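Local coordinates for nitrosopumilus output domain-containing protein (Pyrococcus horikoshii, PDB 2P9X) that is of unknown function but binds zinc ions and forms an all-helical assembly of four chains, at residues D6-T11 / E87-E92; L14-V19 / R63-V68; P21-V26 / K55-Y60; S37-A42 / Q47-A52; G75-D80 / R94-E99. All coordinates share one frame; numbering follows the deposited sequence.

Interaction 1 (D6-T11 / E87-E92)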
# COMPACT_ATOMS: atom_id res chain seq x y z
N ASP A 6 -12.94 -0.29 25.52
CA ASP A 6 -14.19 -0.31 24.75
C ASP A 6 -14.29 0.93 23.87
O ASP A 6 -14.55 0.82 22.67
CB ASP A 6 -15.38 -0.38 25.72
CG ASP A 6 -16.72 -0.33 25.01
OD1 ASP A 6 -16.87 -1.03 23.99
OD2 ASP A 6 -17.61 0.39 25.49
N ILE A 7 -14.07 2.10 24.45
CA ILE A 7 -14.16 3.35 23.70
C ILE A 7 -13.14 3.45 22.57
O ILE A 7 -13.46 3.88 21.46
CB ILE A 7 -14.01 4.57 24.62
CG1 ILE A 7 -15.18 4.60 25.62
CG2 ILE A 7 -14.00 5.84 23.81
CD1 ILE A 7 -15.01 5.62 26.73
N LEU A 8 -11.90 3.04 22.83
CA LEU A 8 -10.89 3.12 21.78
C LEU A 8 -11.21 2.15 20.65
O LEU A 8 -11.16 2.50 19.48
CB LEU A 8 -9.49 2.84 22.33
CG LEU A 8 -8.39 2.85 21.26
CD1 LEU A 8 -8.41 4.18 20.52
CD2 LEU A 8 -7.04 2.63 21.91
N THR A 9 -11.54 0.91 21.01
CA THR A 9 -11.83 -0.10 20.00
C THR A 9 -13.02 0.28 19.13
O THR A 9 -12.94 0.19 17.91
CB THR A 9 -12.07 -1.48 20.66
OG1 THR A 9 -10.90 -1.85 21.41
CG2 THR A 9 -12.33 -2.55 19.59
N LYS A 10 -14.11 0.72 19.75
CA LYS A 10 -15.28 1.10 18.97
C LYS A 10 -15.00 2.30 18.08
O LYS A 10 -15.44 2.35 16.93
CB LYS A 10 -16.46 1.42 19.89
CG LYS A 10 -17.77 1.65 19.14
CD LYS A 10 -18.15 0.43 18.31
CE LYS A 10 -19.43 0.65 17.52
NZ LYS A 10 -20.52 -0.27 17.96
N THR A 11 -14.25 3.27 18.59
CA THR A 11 -13.93 4.46 17.81
C THR A 11 -13.14 4.05 16.57
O THR A 11 -13.39 4.57 15.48
CB THR A 11 -13.11 5.47 18.61
OG1 THR A 11 -13.85 5.86 19.77
CG2 THR A 11 -12.81 6.71 17.78
N GLU A 87 0.40 5.22 21.00
CA GLU A 87 0.90 4.83 22.32
C GLU A 87 0.55 5.89 23.35
O GLU A 87 0.10 5.57 24.45
CB GLU A 87 2.42 4.63 22.30
CG GLU A 87 2.87 3.40 21.53
CD GLU A 87 3.24 3.71 20.10
OE1 GLU A 87 2.65 4.64 19.51
OE2 GLU A 87 4.13 3.02 19.57
N GLU A 88 0.76 7.15 22.99
CA GLU A 88 0.44 8.25 23.89
C GLU A 88 -1.07 8.32 24.10
O GLU A 88 -1.54 8.67 25.18
CB GLU A 88 0.94 9.58 23.33
CG GLU A 88 2.44 9.72 23.32
CD GLU A 88 2.90 11.03 22.70
OE1 GLU A 88 2.04 11.84 22.28
OE2 GLU A 88 4.13 11.25 22.64
N LEU A 89 -1.82 8.00 23.05
CA LEU A 89 -3.28 8.04 23.12
C LEU A 89 -3.81 7.02 24.12
O LEU A 89 -4.71 7.32 24.91
CB LEU A 89 -3.89 7.77 21.74
CG LEU A 89 -5.41 7.90 21.63
CD1 LEU A 89 -5.82 9.36 21.81
CD2 LEU A 89 -5.88 7.38 20.27
N VAL A 90 -3.25 5.81 24.09
CA VAL A 90 -3.67 4.76 25.00
C VAL A 90 -3.28 5.15 26.42
O VAL A 90 -4.03 4.93 27.37
CB VAL A 90 -3.03 3.41 24.63
CG1 VAL A 90 -3.29 2.37 25.71
CG2 VAL A 90 -3.60 2.93 23.29
N SER A 91 -2.09 5.73 26.56
CA SER A 91 -1.61 6.15 27.87
C SER A 91 -2.53 7.21 28.45
O SER A 91 -2.87 7.17 29.63
CB SER A 91 -0.19 6.71 27.76
OG SER A 91 0.73 5.67 27.47
N GLU A 92 -2.95 8.16 27.61
CA GLU A 92 -3.84 9.22 28.05
C GLU A 92 -5.21 8.68 28.42
O GLU A 92 -5.81 9.11 29.41
CB GLU A 92 -3.96 10.29 26.96
CG GLU A 92 -2.63 10.58 26.28
CD GLU A 92 -2.34 12.07 26.14
OE1 GLU A 92 -3.01 12.87 26.82
OE2 GLU A 92 -1.42 12.43 25.37

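Interaction 2 (L14-V19 / R63-V68)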
# COMPACT_ATOMS: atom_id res chain seq x y z
N LEU A 14 -15.43 2.29 14.02
CA LEU A 14 -16.27 3.24 13.28
C LEU A 14 -15.44 3.98 12.24
O LEU A 14 -15.91 4.26 11.14
CB LEU A 14 -16.95 4.23 14.23
CG LEU A 14 -17.98 3.64 15.19
CD1 LEU A 14 -18.48 4.73 16.13
CD2 LEU A 14 -19.13 3.02 14.42
N ALA A 15 -14.19 4.29 12.57
CA ALA A 15 -13.31 4.98 11.63
C ALA A 15 -13.06 4.09 10.41
O ALA A 15 -13.09 4.57 9.27
CB ALA A 15 -11.98 5.34 12.30
N LEU A 16 -12.84 2.80 10.63
CA LEU A 16 -12.59 1.90 9.51
C LEU A 16 -13.81 1.82 8.61
O LEU A 16 -13.69 1.80 7.39
CB LEU A 16 -12.22 0.50 10.02
CG LEU A 16 -11.03 0.39 10.98
CD1 LEU A 16 -10.84 -1.07 11.36
CD2 LEU A 16 -9.76 0.96 10.35
N ARG A 17 -15.00 1.78 9.21
CA ARG A 17 -16.23 1.71 8.44
C ARG A 17 -16.45 3.00 7.64
O ARG A 17 -17.04 2.97 6.56
CB ARG A 17 -17.41 1.43 9.36
CG ARG A 17 -17.38 0.01 9.90
CD ARG A 17 -18.47 -0.27 10.93
NE ARG A 17 -18.36 -1.63 11.43
CZ ARG A 17 -18.91 -2.07 12.56
NH1 ARG A 17 -19.62 -1.24 13.32
NH2 ARG A 17 -18.72 -3.32 12.94
N GLU A 18 -15.96 4.11 8.18
CA GLU A 18 -16.08 5.40 7.50
C GLU A 18 -15.15 5.46 6.29
O GLU A 18 -15.49 6.05 5.27
CB GLU A 18 -15.73 6.54 8.46
CG GLU A 18 -15.95 7.92 7.84
CD GLU A 18 -15.65 9.04 8.81
OE1 GLU A 18 -15.64 8.79 10.03
OE2 GLU A 18 -15.45 10.19 8.34
N VAL A 19 -13.98 4.86 6.42
CA VAL A 19 -13.00 4.85 5.34
C VAL A 19 -13.56 4.16 4.10
O VAL A 19 -13.63 4.75 3.02
CB VAL A 19 -11.71 4.11 5.75
CG1 VAL A 19 -10.79 3.97 4.55
CG2 VAL A 19 -11.01 4.89 6.86
N ARG A 63 0.57 5.58 9.24
CA ARG A 63 0.61 6.90 9.87
C ARG A 63 -0.72 7.63 9.67
O ARG A 63 -1.24 8.24 10.60
CB ARG A 63 1.76 7.73 9.31
CG ARG A 63 3.07 7.55 10.07
CD ARG A 63 2.96 8.16 11.46
NE ARG A 63 2.84 9.62 11.39
CZ ARG A 63 2.13 10.37 12.23
NH1 ARG A 63 1.46 9.80 13.22
NH2 ARG A 63 2.10 11.68 12.07
N LEU A 64 -1.25 7.56 8.44
CA LEU A 64 -2.52 8.21 8.13
C LEU A 64 -3.63 7.65 9.02
O LEU A 64 -4.43 8.41 9.56
CB LEU A 64 -2.86 8.02 6.64
CG LEU A 64 -2.04 8.85 5.65
CD1 LEU A 64 -2.30 8.40 4.22
CD2 LEU A 64 -2.41 10.33 5.81
N LEU A 65 -3.66 6.33 9.19
CA LEU A 65 -4.68 5.72 10.05
C LEU A 65 -4.50 6.20 11.49
O LEU A 65 -5.47 6.50 12.18
CB LEU A 65 -4.58 4.19 9.99
CG LEU A 65 -5.57 3.45 10.91
CD1 LEU A 65 -7.00 3.78 10.50
CD2 LEU A 65 -5.31 1.95 10.82
N GLU A 66 -3.25 6.27 11.94
CA GLU A 66 -2.96 6.73 13.29
C GLU A 66 -3.52 8.14 13.48
O GLU A 66 -4.21 8.42 14.46
CB GLU A 66 -1.45 6.73 13.54
CG GLU A 66 -1.04 7.01 14.97
CD GLU A 66 0.46 6.94 15.19
OE1 GLU A 66 1.23 7.42 14.32
OE2 GLU A 66 0.89 6.42 16.23
N MET A 67 -3.23 9.02 12.53
CA MET A 67 -3.72 10.40 12.61
C MET A 67 -5.24 10.45 12.66
O MET A 67 -5.82 11.21 13.44
CB MET A 67 -3.21 11.19 11.41
CG MET A 67 -1.72 11.50 11.51
SD MET A 67 -1.01 12.05 9.95
CE MET A 67 -1.73 13.68 9.81
N VAL A 68 -5.89 9.63 11.84
CA VAL A 68 -7.34 9.58 11.81
C VAL A 68 -7.90 9.06 13.13
O VAL A 68 -8.87 9.61 13.66
CB VAL A 68 -7.83 8.71 10.64
CG1 VAL A 68 -9.31 8.44 10.77
CG2 VAL A 68 -7.55 9.42 9.31

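Interaction 3 (P21-V26 / K55-Y60)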
# COMPACT_ATOMS: atom_id res chain seq x y z
N PRO A 21 -16.15 0.35 2.93
CA PRO A 21 -16.89 -0.86 3.29
C PRO A 21 -16.07 -2.08 3.72
O PRO A 21 -16.44 -2.77 4.67
CB PRO A 21 -17.71 -1.14 2.03
CG PRO A 21 -17.17 -0.28 0.95
CD PRO A 21 -16.69 0.94 1.70
N GLY A 22 -14.97 -2.34 3.03
CA GLY A 22 -14.18 -3.52 3.36
C GLY A 22 -12.96 -3.38 4.25
O GLY A 22 -12.31 -4.38 4.54
N LEU A 23 -12.64 -2.17 4.70
CA LEU A 23 -11.44 -2.03 5.52
C LEU A 23 -11.49 -2.83 6.82
O LEU A 23 -10.50 -3.45 7.20
CB LEU A 23 -11.15 -0.55 5.82
CG LEU A 23 -9.84 -0.28 6.56
CD1 LEU A 23 -8.67 -0.97 5.84
CD2 LEU A 23 -9.61 1.24 6.63
N GLU A 24 -12.63 -2.84 7.50
CA GLU A 24 -12.72 -3.60 8.74
C GLU A 24 -12.38 -5.07 8.48
O GLU A 24 -11.57 -5.66 9.19
CB GLU A 24 -14.12 -3.49 9.35
CG GLU A 24 -14.23 -4.11 10.75
CD GLU A 24 -15.65 -4.09 11.28
OE1 GLU A 24 -16.54 -3.61 10.56
OE2 GLU A 24 -15.86 -4.54 12.42
N ALA A 25 -13.00 -5.65 7.46
CA ALA A 25 -12.75 -7.05 7.14
C ALA A 25 -11.30 -7.30 6.73
O ALA A 25 -10.70 -8.30 7.11
CB ALA A 25 -13.67 -7.51 6.03
N VAL A 26 -10.75 -6.38 5.95
CA VAL A 26 -9.37 -6.54 5.49
C VAL A 26 -8.37 -6.44 6.64
O VAL A 26 -7.50 -7.31 6.79
CB VAL A 26 -9.05 -5.49 4.40
CG1 VAL A 26 -7.56 -5.47 4.09
CG2 VAL A 26 -9.84 -5.83 3.14
N LYS A 55 2.74 -3.29 8.28
CA LYS A 55 3.05 -4.47 7.47
C LYS A 55 1.99 -4.71 6.41
O LYS A 55 2.27 -5.29 5.36
CB LYS A 55 3.21 -5.70 8.36
CG LYS A 55 4.60 -5.81 8.97
CD LYS A 55 4.66 -6.83 10.08
CE LYS A 55 6.06 -6.87 10.68
NZ LYS A 55 6.14 -7.79 11.84
N LEU A 56 0.78 -4.25 6.66
CA LEU A 56 -0.30 -4.43 5.70
C LEU A 56 -0.25 -3.46 4.52
O LEU A 56 -0.29 -3.88 3.36
CB LEU A 56 -1.65 -4.29 6.41
CG LEU A 56 -2.92 -4.37 5.56
CD1 LEU A 56 -2.98 -5.70 4.81
CD2 LEU A 56 -4.14 -4.22 6.47
N PHE A 57 -0.15 -2.17 4.82
CA PHE A 57 -0.16 -1.14 3.78
C PHE A 57 1.07 -0.24 3.69
O PHE A 57 1.14 0.61 2.82
CB PHE A 57 -1.36 -0.22 3.99
CG PHE A 57 -2.69 -0.91 3.86
CD1 PHE A 57 -3.05 -1.55 2.68
CD2 PHE A 57 -3.62 -0.84 4.90
CE1 PHE A 57 -4.32 -2.11 2.53
CE2 PHE A 57 -4.89 -1.40 4.76
CZ PHE A 57 -5.24 -2.04 3.58
N GLY A 58 2.03 -0.42 4.60
CA GLY A 58 3.20 0.43 4.58
C GLY A 58 3.10 1.47 5.68
O GLY A 58 2.03 1.66 6.26
N GLU A 59 4.21 2.15 5.97
CA GLU A 59 4.24 3.14 7.04
C GLU A 59 3.47 4.43 6.78
O GLU A 59 2.94 5.04 7.71
CB GLU A 59 5.69 3.47 7.40
CG GLU A 59 5.82 4.34 8.64
CD GLU A 59 7.26 4.59 9.00
OE1 GLU A 59 8.00 3.61 9.22
OE2 GLU A 59 7.66 5.78 9.06
N TYR A 60 3.40 4.84 5.52
CA TYR A 60 2.68 6.06 5.17
C TYR A 60 1.19 5.85 5.48
O TYR A 60 0.55 6.70 6.11
CB TYR A 60 2.88 6.39 3.69
CG TYR A 60 4.32 6.70 3.35
CD1 TYR A 60 4.94 7.84 3.84
CD2 TYR A 60 5.09 5.82 2.58
CE1 TYR A 60 6.29 8.11 3.59
CE2 TYR A 60 6.44 6.07 2.32
CZ TYR A 60 7.03 7.22 2.83
OH TYR A 60 8.36 7.48 2.60

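Interaction 4 (S37-A42 / Q47-A52)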
# COMPACT_ATOMS: atom_id res chain seq x y z
N SER A 37 -5.13 -11.81 16.59
CA SER A 37 -5.71 -10.74 17.38
C SER A 37 -6.76 -9.97 16.60
O SER A 37 -6.85 -10.08 15.38
CB SER A 37 -4.63 -9.76 17.82
OG SER A 37 -3.64 -10.39 18.62
N GLY A 38 -7.55 -9.18 17.33
CA GLY A 38 -8.57 -8.35 16.73
C GLY A 38 -8.16 -6.89 16.88
O GLY A 38 -7.03 -6.60 17.30
N ILE A 39 -9.07 -5.98 16.55
CA ILE A 39 -8.81 -4.54 16.62
C ILE A 39 -8.49 -4.07 18.04
O ILE A 39 -7.87 -3.02 18.23
CB ILE A 39 -10.01 -3.73 16.06
CG1 ILE A 39 -10.18 -4.03 14.57
CG2 ILE A 39 -9.78 -2.23 16.23
CD1 ILE A 39 -9.01 -3.58 13.73
N GLU A 40 -8.92 -4.85 19.03
CA GLU A 40 -8.67 -4.49 20.42
C GLU A 40 -7.17 -4.44 20.71
O GLU A 40 -6.74 -3.96 21.76
CB GLU A 40 -9.36 -5.50 21.35
CG GLU A 40 -9.03 -6.96 21.06
CD GLU A 40 -9.91 -7.58 19.97
OE1 GLU A 40 -10.62 -6.83 19.26
OE2 GLU A 40 -9.88 -8.82 19.84
N LEU A 41 -6.37 -4.96 19.78
CA LEU A 41 -4.92 -4.95 19.93
C LEU A 41 -4.41 -3.51 20.01
O LEU A 41 -3.35 -3.25 20.58
CB LEU A 41 -4.25 -5.64 18.74
CG LEU A 41 -2.72 -5.69 18.75
CD1 LEU A 41 -2.25 -6.55 19.92
CD2 LEU A 41 -2.22 -6.27 17.43
N ALA A 42 -5.15 -2.58 19.41
CA ALA A 42 -4.76 -1.17 19.42
C ALA A 42 -4.62 -0.68 20.85
O ALA A 42 -3.73 0.11 21.16
CB ALA A 42 -5.78 -0.34 18.66
N GLN A 47 1.84 -0.33 20.05
CA GLN A 47 3.03 -0.43 19.21
C GLN A 47 2.92 -1.61 18.24
O GLN A 47 3.25 -1.49 17.06
CB GLN A 47 4.30 -0.57 20.07
CG GLN A 47 5.56 -0.82 19.25
CD GLN A 47 6.83 -0.81 20.09
OE1 GLN A 47 7.89 -1.21 19.61
NE2 GLN A 47 6.73 -0.33 21.32
N LYS A 48 2.44 -2.75 18.74
CA LYS A 48 2.30 -3.94 17.90
C LYS A 48 1.21 -3.71 16.85
O LYS A 48 1.34 -4.15 15.71
CB LYS A 48 1.95 -5.15 18.76
CG LYS A 48 1.94 -6.47 17.99
CD LYS A 48 1.85 -7.67 18.93
CE LYS A 48 3.07 -7.75 19.83
NZ LYS A 48 4.34 -7.84 19.06
N PHE A 49 0.15 -3.01 17.24
CA PHE A 49 -0.94 -2.73 16.31
C PHE A 49 -0.41 -1.84 15.19
O PHE A 49 -0.67 -2.08 14.01
CB PHE A 49 -2.10 -2.03 17.06
CG PHE A 49 -3.22 -1.57 16.17
CD1 PHE A 49 -4.26 -2.43 15.84
CD2 PHE A 49 -3.23 -0.27 15.66
CE1 PHE A 49 -5.30 -2.01 15.00
CE2 PHE A 49 -4.27 0.16 14.82
CZ PHE A 49 -5.30 -0.71 14.50
N LYS A 50 0.35 -0.81 15.55
CA LYS A 50 0.92 0.09 14.55
C LYS A 50 1.83 -0.68 13.61
O LYS A 50 1.78 -0.50 12.39
CB LYS A 50 1.69 1.22 15.23
CG LYS A 50 0.79 2.35 15.71
CD LYS A 50 1.56 3.42 16.47
CE LYS A 50 2.92 3.70 15.85
NZ LYS A 50 3.31 5.13 15.98
N GLU A 51 2.66 -1.55 14.18
CA GLU A 51 3.58 -2.36 13.39
C GLU A 51 2.79 -3.23 12.41
O GLU A 51 3.16 -3.35 11.24
CB GLU A 51 4.41 -3.26 14.31
CG GLU A 51 5.32 -4.24 13.57
CD GLU A 51 6.00 -5.24 14.50
OE1 GLU A 51 5.78 -5.17 15.73
OE2 GLU A 51 6.76 -6.10 13.99
N ALA A 52 1.70 -3.83 12.88
CA ALA A 52 0.87 -4.69 12.05
C ALA A 52 0.23 -3.95 10.88
O ALA A 52 0.20 -4.46 9.77
CB ALA A 52 -0.22 -5.36 12.89

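Interaction 5 (G75-D80 / R94-E99)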
# COMPACT_ATOMS: atom_id res chain seq x y z
N GLY A 75 -12.53 13.76 19.13
CA GLY A 75 -13.92 14.15 18.93
C GLY A 75 -14.86 13.35 19.82
O GLY A 75 -15.97 13.77 20.14
N ARG A 76 -14.42 12.16 20.22
CA ARG A 76 -15.22 11.30 21.09
C ARG A 76 -15.10 11.68 22.57
O ARG A 76 -16.06 11.60 23.33
CB ARG A 76 -14.76 9.86 20.88
CG ARG A 76 -15.88 8.85 21.10
CD ARG A 76 -16.62 9.08 22.41
NE ARG A 76 -17.26 7.85 22.88
CZ ARG A 76 -17.73 7.86 24.14
NH1 ARG A 76 -17.63 8.94 24.89
NH2 ARG A 76 -18.32 6.76 24.64
N LEU A 77 -13.87 12.05 22.98
CA LEU A 77 -13.57 12.21 24.41
C LEU A 77 -13.41 13.68 24.80
O LEU A 77 -14.18 14.28 25.55
CB LEU A 77 -12.23 11.52 24.68
CG LEU A 77 -12.39 10.03 24.91
CD1 LEU A 77 -11.09 9.40 25.43
CD2 LEU A 77 -13.47 9.69 25.94
N GLY A 78 -12.30 14.23 24.29
CA GLY A 78 -12.00 15.63 24.50
C GLY A 78 -11.29 16.18 23.26
O GLY A 78 -10.34 15.61 22.74
N GLU A 79 -11.80 17.33 22.79
CA GLU A 79 -11.32 17.86 21.52
C GLU A 79 -9.79 17.90 21.49
O GLU A 79 -9.16 17.91 20.45
CB GLU A 79 -11.86 19.28 21.37
CG GLU A 79 -13.38 19.34 21.51
CD GLU A 79 -13.75 20.55 22.32
OE1 GLU A 79 -13.74 21.65 21.77
OE2 GLU A 79 -14.06 20.40 23.50
N ASP A 80 -9.20 17.97 22.69
CA ASP A 80 -7.76 18.07 22.65
C ASP A 80 -7.10 17.23 23.75
O ASP A 80 -6.53 17.74 24.69
CB ASP A 80 -7.36 19.54 22.80
CG ASP A 80 -8.34 20.25 23.73
OD1 ASP A 80 -8.28 20.03 24.94
OD2 ASP A 80 -9.16 21.02 23.22
N ARG A 94 -5.89 5.69 29.51
CA ARG A 94 -5.75 4.97 30.77
C ARG A 94 -5.68 5.94 31.94
O ARG A 94 -6.17 5.64 33.03
CB ARG A 94 -4.50 4.08 30.73
CG ARG A 94 -4.63 2.89 29.78
CD ARG A 94 -3.32 2.13 29.64
NE ARG A 94 -2.88 1.54 30.91
CZ ARG A 94 -3.38 0.44 31.44
NH1 ARG A 94 -4.36 -0.22 30.82
NH2 ARG A 94 -2.91 -0.02 32.59
N LYS A 95 -5.10 7.12 31.72
CA LYS A 95 -5.01 8.11 32.79
C LYS A 95 -6.38 8.72 33.05
O LYS A 95 -6.74 8.98 34.20
CB LYS A 95 -4.02 9.22 32.41
CG LYS A 95 -2.58 8.74 32.30
CD LYS A 95 -1.62 9.90 32.06
CE LYS A 95 -0.19 9.40 31.94
NZ LYS A 95 0.76 10.52 31.67
N ILE A 96 -7.15 8.94 31.99
CA ILE A 96 -8.48 9.51 32.12
C ILE A 96 -9.43 8.60 32.91
O ILE A 96 -10.19 9.08 33.75
CB ILE A 96 -9.11 9.79 30.73
CG1 ILE A 96 -8.35 10.93 30.04
CG2 ILE A 96 -10.58 10.13 30.87
CD1 ILE A 96 -8.86 11.24 28.65
N TYR A 97 -9.36 7.30 32.64
CA TYR A 97 -10.23 6.34 33.31
C TYR A 97 -9.60 5.63 34.50
O TYR A 97 -10.24 4.80 35.15
CB TYR A 97 -10.72 5.31 32.30
CG TYR A 97 -11.58 5.91 31.22
CD1 TYR A 97 -12.89 6.32 31.49
CD2 TYR A 97 -11.07 6.14 29.94
CE1 TYR A 97 -13.66 6.95 30.52
CE2 TYR A 97 -11.84 6.76 28.96
CZ TYR A 97 -13.13 7.17 29.26
OH TYR A 97 -13.88 7.82 28.31
N GLY A 98 -8.34 5.96 34.79
CA GLY A 98 -7.66 5.33 35.91
C GLY A 98 -7.54 3.83 35.70
O GLY A 98 -7.82 3.05 36.60
N GLU A 99 -7.13 3.44 34.50
CA GLU A 99 -6.98 2.03 34.16
C GLU A 99 -5.51 1.65 34.08
O GLU A 99 -4.66 2.56 34.21
CB GLU A 99 -7.63 1.74 32.81
CG GLU A 99 -9.01 2.33 32.66
CD GLU A 99 -9.59 2.10 31.28
OE1 GLU A 99 -8.81 1.95 30.32
OE2 GLU A 99 -10.83 2.09 31.16
OXT GLU A 99 -5.23 0.45 33.88

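Interaction 1 (D6-T11 / E87-E92)
Leu-8 of helix 3-19 splits its two methyl groups between Leu-89 and Val-90 of helix 86-97, and these three side chains make up the whole contact. The CD2 methyl of Leu-8 comes to 3.7 Å from CG2 of Val-90. Its CD1 methyl lies 4.1 Å from CD2 of Leu-89. With CG turned anti to the backbone N (chi1 178°), the fork of Leu-8 extends across the gap, with one methyl meeting each of the two residues. A branched leucine suits this place because a single side chain can meet two neighbours at once. Leu-89 also points toward helix 3-19 and meets Leu-8 at a slant. Val-90 is set differently: its side chain runs at about a right angle to that of Leu-8 and offers just one of its branches, CG2. All three residues are buried, so the contact is a small hydrophobic patch without any hydrogen bond across it. The buried Thr-11, a turn further along helix 3-19, bonds its hydroxyl within its own helix. OG1 of Thr-11 reaches the carbonyl O of Ile-7 at 2.6 Å, tilted 28° from the carbonyl plane, while the backbone N of Thr-11 approaches the same oxygen from the other face. Helix 59-76 closes one flank through Leu-73, which touches Leu-8, Thr-11 and Leu-89. Pro-46 at the start of helix 46-57 packs on Val-90, and Ile-93, one turn further along helix 86-97, also touches Leu-8.

Interaction 2 (L14-V19 / R63-V68)
Leu-16 and Leu-65 meet methyl to methyl with their side chains at about a right angle, CD2 of Leu-16 lying 3.9 Å from CD1 of Leu-65. Neither side chain starts out straight at the other helix; it is the branched ends that close the gap. The two leave their backbones differently: in Leu-16 CG is anti to the carbonyl carbon (chi1 -56°), in Leu-65 it is anti to the backbone N (chi1 178°). Beside them Ala-15 and Val-68 both start toward the opposite helix, with CB of Ala-15 4.4 Å from CG1 of Val-68. Small side chains suit this pair because here the backbones come nearest, 7.5 Å between the CA atoms of Ala-15 and Val-68. On another side of helix 59-76, NH1 of Arg-63 gives a 2.6 Å salt bridge to OE1 of Glu-66; the oxygen lies in the guanidinium plane but is met from above the carboxylate plane. Glu-66 OE2 is held as well, by Lys-50 NZ and the backbone N of Leu-86. The remaining nitrogens of Arg-63, NE and NH2, bind the carbonyls of Val-19 and Glu-18 of the second subunit, and the same bonds recur in the reverse sense. The arrangement is thus apolar helix-on-helix packing in an all-alpha domain, backed by a reciprocal subunit interface in which arginine meets carbonyl oxygens at a helix C-terminal end.

Interaction 3 (P21-V26 / K55-Y60)
Leu-56 is the first residue of 55-60 to reach the other segment: its CD2 methyl lies 4.4 Å from CG1 of Val-26. Leu-56 has a second task, since its CG sits 3.5 Å above the plane of the adjacent Phe-57 ring, over the centre, and so covers one face of it. Phe-57 comes next and makes the main junction. Its ring projects toward helix 23-35 with CG anti to the carbonyl carbon (chi1 -63°), which brings the far end of the ring up to two side chains. At the edge, near the ring plane, CD1 of Leu-23 comes to 4.0 Å from CE2 of Phe-57. CG1 of Val-26 lies 4.2 Å from CZ of Phe-57, the two side chains at about a right angle. A long flat ring suits this position because it reaches across between backbones that stay well apart, 9.3 Å between the CA atoms of Val-26 and Leu-56. Gly-58 then breaks the helix with a positive phi of 104° and stands at the N-cap position of the next one; these backbone angles are comfortable for glycine, which has no CB to press on the preceding carbonyl. Past it Glu-59 and Tyr-60 head away to the third subunit, where Tyr-60 OH is hydrogen-bonded to His-30 ND1 of that chain. Within the chain, Leu-16 of helix 3-19 packs on Leu-23, and Leu-27 and His-30 of helix 23-35 touch Leu-56. Tyr-60 of the second subunit and Leu-56 of the fourth close in on the rest, so this junction lies where the four chains come together.

Interaction 4 (S37-A42 / Q47-A52)
Phe-49 lays its ring against Ala-42, and following it outward from the backbone takes in nearly the whole contact. At the root, CB of Phe-49 lies 3.7 Å from CA of Ala-42 and 4.1 Å from CG of Leu-41. With CG anti to the backbone N (chi1 174°), the ring is carried toward the 37-42 segment rather than along its own helix. CG of Phe-49 then rests 3.6 Å from CA of Ala-42, and CD1 of Phe-49 lies 3.7 Å from the backbone N of Ala-42. Over the ring itself stands the methyl of Ala-42, its CB 3.8 Å from the ring centroid and only 10° off the normal, a well-formed CH-pi contact. Alanine suits this place: its single methyl covers the centre of the face and lets the backbones approach to 5.2 Å between CA atoms of Ala-42 and Phe-49. Farther out, at the ring edge and near its plane, CE1 meets CD1 of Ile-39, whose end bends in from a side chain that starts off to one side. Leu-41 packs against the root, its CD2 3.9 Å from CA of Phe-49 and also beside the aliphatic part of Lys-48, whose amine leads away. The type I beta turn from Gly-38 to Leu-41 and the helix start after it present Ile-39, Leu-41 and Ala-42 to this one side chain. Ile-12 and Leu-27 extend the apolar cluster through Ile-39. The result is a compact corner in an all-helical fold: a beta turn leads into short helix 41-44, and the following helix folds back to bury Phe-49 against both.

Interaction 5 (G75-D80 / R94-E99)
The carboxylate of Glu-99 at the end of the chain is gripped by Arg-94: NH2 of Arg-94 lies 2.7 Å from OXT of Glu-99 in a salt bridge. The angle is poor for a hydrogen bond; the terminal carboxylate carbon sits 3.4 Å above the guanidinium plane, toward its rim, so charge attraction probably does most of the work. The side-chain carboxylate of Glu-99 is held too, OE1 by Tyr-43 OH and OE2 by Gly-4 N. Across the contact itself the meeting is apolar. CD1 of Leu-77 lies 4.3 Å from CD1 of Ile-96, while CD2 of Leu-77 approaches Tyr-97 at the ring edge, near the ring plane. Leucine and isoleucine suit this partly exposed seam, since their branched apolar ends pack together without needing polar partners. CG2 of Ile-96 stands over the centre of one face of the adjacent Tyr-97 ring. The chain then turns at Gly-98, where positive phi is easy for glycine, and Glu-99 N returns to Arg-94 O at 2.8 Å. This glycine turn with its backbone bond back to Arg-94 is the kind of C-terminal finish that closes many helices.

Interactions 1 and 2 both use helix 3-19, pairing its first half with helix 86-97 and its second half with helix 59-76; their centres are 13 Å apart. Interaction 5 lies about 8 Å from interaction 1, centre to centre, and shares helix 86-97 with it, their segments alternating along the chain. Interactions 2, 3 and 4 fall within the span bracketed by interaction 1: 4 lies within 3, and 3 within 2. Interactions 3 and 5 are farthest apart, about 26 Å between centres. The C-terminal residue contacts the N-terminal segment near interactions 1 and 5, whereas interactions 2 and 3 touch other subunits, so folding and assembly share helices.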